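Local coordinates for protein HTH-type transcriptional regulator mcbR (Escherichia coli UMEA 3718-1, PDB 4P9F) that represses McbA expression by binding its promoter region, preventing colanic acid overproduction and mucoidy, and is important for biofilm formation, at residues S5-V10 / V45-L50. Numbering follows the deposited sequence.
Sequences SLTLQV and VREALL
T7 and V10, one turn apart on the first helix of the winged helix-turn-helix domain, meet E47, A48 and V45 on helix 42-54, whose first part belongs to the DNA-binding motif. Where two helices pack at a slant, a small residue at the crossing lets the backbones draw close, and A48 illustrates this: its CA lies 5.4 Å from that of T7. The axes of segments 6-10 and 45-50 approach to 8.1 Å, with a crossing angle of -53°. The A48 methyl sits in the angle between T7 and V10, with CB 3.6 Å from the carbonyl O of T7 and 3.7 Å from CG1 of V10. V10 presents that branch by setting CG1 anti to its backbone N (chi1 178°), while CG2 makes a looser contact with CG2 of V45, beside L38 and M40. The T7 methyl CG2 rests against the aliphatic base of E47, 3.6 Å from CB, whereas OG1 stands beside its own backbone N (chi1 -53°) and turns to the carboxylate. The E47 chain, extended beyond CG, crosses the threonine side chain at about a right angle and brings OE1 to 3.2 Å from OG1. A water lies 2.9 Å from T7 OG1, but its approach to E47 OE1 is so short that any bridge is doubtful. Just upstream, S5 occupies the N-cap position of helix 6-19, its OG accepting a capping bond from L8 N at 3.1 Å. The chemistry thus grades from a buried aliphatic seam at V10, A48 and V45 to a polar, partly exposed margin at T7 and E47, joining the N-terminal helix to the DNA-binding motif.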
ATOM      1  N   SER A   5     -20.264   7.794   7.700  1.00 33.24           N
ATOM      2  CA  SER A   5     -20.353   8.607   6.511  1.00 26.65           C
ATOM      3  C   SER A   5     -20.991   7.769   5.419  1.00 28.14           C
ATOM      4  O   SER A   5     -20.661   6.593   5.272  1.00 25.06           O
ATOM      5  CB  SER A   5     -18.948   9.076   6.117  1.00 29.09           C
ATOM      6  OG  SER A   5     -18.859   9.325   4.733  1.00 26.56           O
ATOM      7  N   LEU A   6     -21.887   8.368   4.641  1.00 21.82           N
ATOM      8  CA  LEU A   6     -22.516   7.658   3.530  1.00 24.97           C
ATOM      9  C   LEU A   6     -21.437   7.338   2.499  1.00 24.21           C
ATOM     10  O   LEU A   6     -21.413   6.276   1.872  1.00 24.41           O
ATOM     11  CB  LEU A   6     -23.639   8.513   2.912  1.00 20.14           C
ATOM     12  CG  LEU A   6     -24.906   8.600   3.766  1.00 30.66           C
ATOM     13  CD1 LEU A   6     -26.064   9.310   3.008  1.00 24.48           C
ATOM     14  CD2 LEU A   6     -25.314   7.229   4.341  1.00 31.76           C
ATOM     15  N   THR A   7     -20.559   8.299   2.276  1.00 20.87           N
ATOM     16  CA  THR A   7     -19.488   8.080   1.317  1.00 21.29           C
ATOM     17  C   THR A   7     -18.574   6.911   1.725  1.00 18.61           C
ATOM     18  O   THR A   7     -18.245   6.068   0.907  1.00 20.01           O
ATOM     19  CB  THR A   7     -18.633   9.338   1.189  1.00 27.93           C
ATOM     20  OG1 THR A   7     -19.490  10.445   0.906  1.00 25.02           O
ATOM     21  CG2 THR A   7     -17.545   9.173   0.075  1.00 25.26           C
ATOM     22  N   LEU A   8     -18.221   6.848   3.007  1.00 19.38           N
ATOM     23  CA  LEU A   8     -17.344   5.775   3.495  1.00 20.90           C
ATOM     24  C   LEU A   8     -18.039   4.423   3.377  1.00 23.04           C
ATOM     25  O   LEU A   8     -17.408   3.427   3.042  1.00 24.42           O
ATOM     26  CB  LEU A   8     -16.940   6.011   4.957  1.00 20.66           C
ATOM     27  CG  LEU A   8     -16.060   4.927   5.626  1.00 28.42           C
ATOM     28  CD1 LEU A   8     -14.765   4.717   4.814  1.00 28.47           C
ATOM     29  CD2 LEU A   8     -15.742   5.319   7.081  1.00 28.80           C
ATOM     30  N   GLN A   9     -19.353   4.411   3.617  1.00 23.57           N
ATOM     31  CA  GLN A   9     -20.111   3.175   3.596  1.00 24.04           C
ATOM     32  C   GLN A   9     -20.158   2.605   2.185  1.00 26.03           C
ATOM     33  O   GLN A   9     -19.944   1.409   1.965  1.00 23.10           O
ATOM     34  CB  GLN A   9     -21.534   3.424   4.111  1.00 32.79           C
ATOM     35  CG  GLN A   9     -22.315   2.174   4.316  1.00 51.29           C
ATOM     36  CD  GLN A   9     -21.618   1.253   5.295  1.00 67.21           C
ATOM     37  OE1 GLN A   9     -21.275   0.115   4.963  1.00 71.48           O
ATOM     38  NE2 GLN A   9     -21.382   1.754   6.507  1.00 65.37           N
ATOM     39  N   VAL A  10     -20.410   3.465   1.214  1.00 19.41           N
ATOM     40  CA  VAL A  10     -20.369   3.015  -0.178  1.00 24.55           C
ATOM     41  C   VAL A  10     -18.954   2.565  -0.572  1.00 24.57           C
ATOM     42  O   VAL A  10     -18.776   1.564  -1.241  1.00 22.69           O
ATOM     43  CB  VAL A  10     -20.836   4.127  -1.152  1.00 23.43           C
ATOM     44  CG1 VAL A  10     -20.725   3.642  -2.600  1.00 17.91           C
ATOM     45  CG2 VAL A  10     -22.296   4.564  -0.828  1.00 23.39           C
ATOM     46  N   VAL A  45     -22.005   8.579  -3.665  1.00 27.11           N
ATOM     47  CA  VAL A  45     -21.677   7.448  -4.544  1.00 21.70           C
ATOM     48  C   VAL A  45     -20.535   7.825  -5.478  1.00 24.20           C
ATOM     49  O   VAL A  45     -19.534   7.106  -5.569  1.00 21.67           O
ATOM     50  CB  VAL A  45     -22.913   7.002  -5.345  1.00 19.13           C
ATOM     51  CG1 VAL A  45     -22.545   5.860  -6.301  1.00 21.13           C
ATOM     52  CG2 VAL A  45     -24.002   6.557  -4.350  1.00 18.84           C
ATOM     53  N   ARG A  46     -20.662   8.981  -6.142  1.00 19.62           N
ATOM     54  CA  ARG A  46     -19.574   9.466  -6.995  1.00 23.55           C
ATOM     55  C   ARG A  46     -18.262   9.657  -6.215  1.00 25.26           C
ATOM     56  O   ARG A  46     -17.188   9.287  -6.705  1.00 19.82           O
ATOM     57  CB  ARG A  46     -19.962  10.786  -7.671  1.00 25.17           C
ATOM     58  CG  ARG A  46     -18.894  11.276  -8.670  1.00 34.33           C
ATOM     59  CD  ARG A  46     -19.170  12.695  -9.189  1.00 47.88           C
ATOM     60  NE  ARG A  46     -19.103  13.667  -8.103  1.00 58.47           N
ATOM     61  CZ  ARG A  46     -20.157  14.307  -7.600  1.00 66.10           C
ATOM     62  NH1 ARG A  46     -21.366  14.113  -8.113  1.00 64.61           N
ATOM     63  NH2 ARG A  46     -19.997  15.158  -6.596  1.00 70.30           N
ATOM     64  N   GLU A  47     -18.335  10.208  -5.000  1.00 29.01           N
ATOM     65  CA  GLU A  47     -17.112  10.409  -4.221  1.00 28.10           C
ATOM     66  C   GLU A  47     -16.428   9.094  -3.856  1.00 22.97           C
ATOM     67  O   GLU A  47     -15.188   8.997  -3.858  1.00 24.44           O
ATOM     68  CB  GLU A  47     -17.379  11.195  -2.926  1.00 27.38           C
ATOM     69  CG  GLU A  47     -17.774  12.636  -3.141  1.00 38.30           C
ATOM     70  CD  GLU A  47     -17.988  13.390  -1.828  1.00 59.62           C
ATOM     71  OE1 GLU A  47     -18.060  12.747  -0.755  1.00 63.31           O
ATOM     72  OE2 GLU A  47     -18.095  14.631  -1.874  1.00 65.11           O
ATOM     73  N   ALA A  48     -17.226   8.092  -3.516  1.00 21.37           N
ATOM     74  CA  ALA A  48     -16.684   6.787  -3.143  1.00 22.16           C
ATOM     75  C   ALA A  48     -15.952   6.178  -4.330  1.00 25.81           C
ATOM     76  O   ALA A  48     -14.837   5.673  -4.197  1.00 27.58           O
ATOM     77  CB  ALA A  48     -17.809   5.854  -2.655  1.00 19.00           C
ATOM     78  N   LEU A  49     -16.568   6.270  -5.505  1.00 23.78           N
ATOM     79  CA  LEU A  49     -15.950   5.754  -6.717  1.00 21.86           C
ATOM     80  C   LEU A  49     -14.638   6.492  -7.026  1.00 22.12           C
ATOM     81  O   LEU A  49     -13.647   5.865  -7.391  1.00 25.71           O
ATOM     82  CB  LEU A  49     -16.938   5.861  -7.885  1.00 22.38           C
ATOM     83  CG  LEU A  49     -18.158   4.938  -7.788  1.00 23.02           C
ATOM     84  CD1 LEU A  49     -19.305   5.458  -8.670  1.00 19.16           C
ATOM     85  CD2 LEU A  49     -17.786   3.526  -8.232  1.00 19.83           C
ATOM     86  N   LEU A  50     -14.632   7.813  -6.854  1.00 23.63           N
ATOM     87  CA  LEU A  50     -13.436   8.630  -7.105  1.00 23.67           C
ATOM     88  C   LEU A  50     -12.340   8.335  -6.100  1.00 26.96           C
ATOM     89  O   LEU A  50     -11.159   8.401  -6.444  1.00 21.24           O
ATOM     90  CB  LEU A  50     -13.780  10.122  -7.103  1.00 29.84           C
ATOM     91  CG  LEU A  50     -14.552  10.544  -8.356  1.00 28.60           C
ATOM     92  CD1 LEU A  50     -15.062  11.980  -8.253  1.00 28.64           C
ATOM     93  CD2 LEU A  50     -13.660  10.365  -9.583  1.00 29.43           C
TER
HETATM   94  O   HOH W   1     -17.823  12.673   1.705  1.00 42.84           O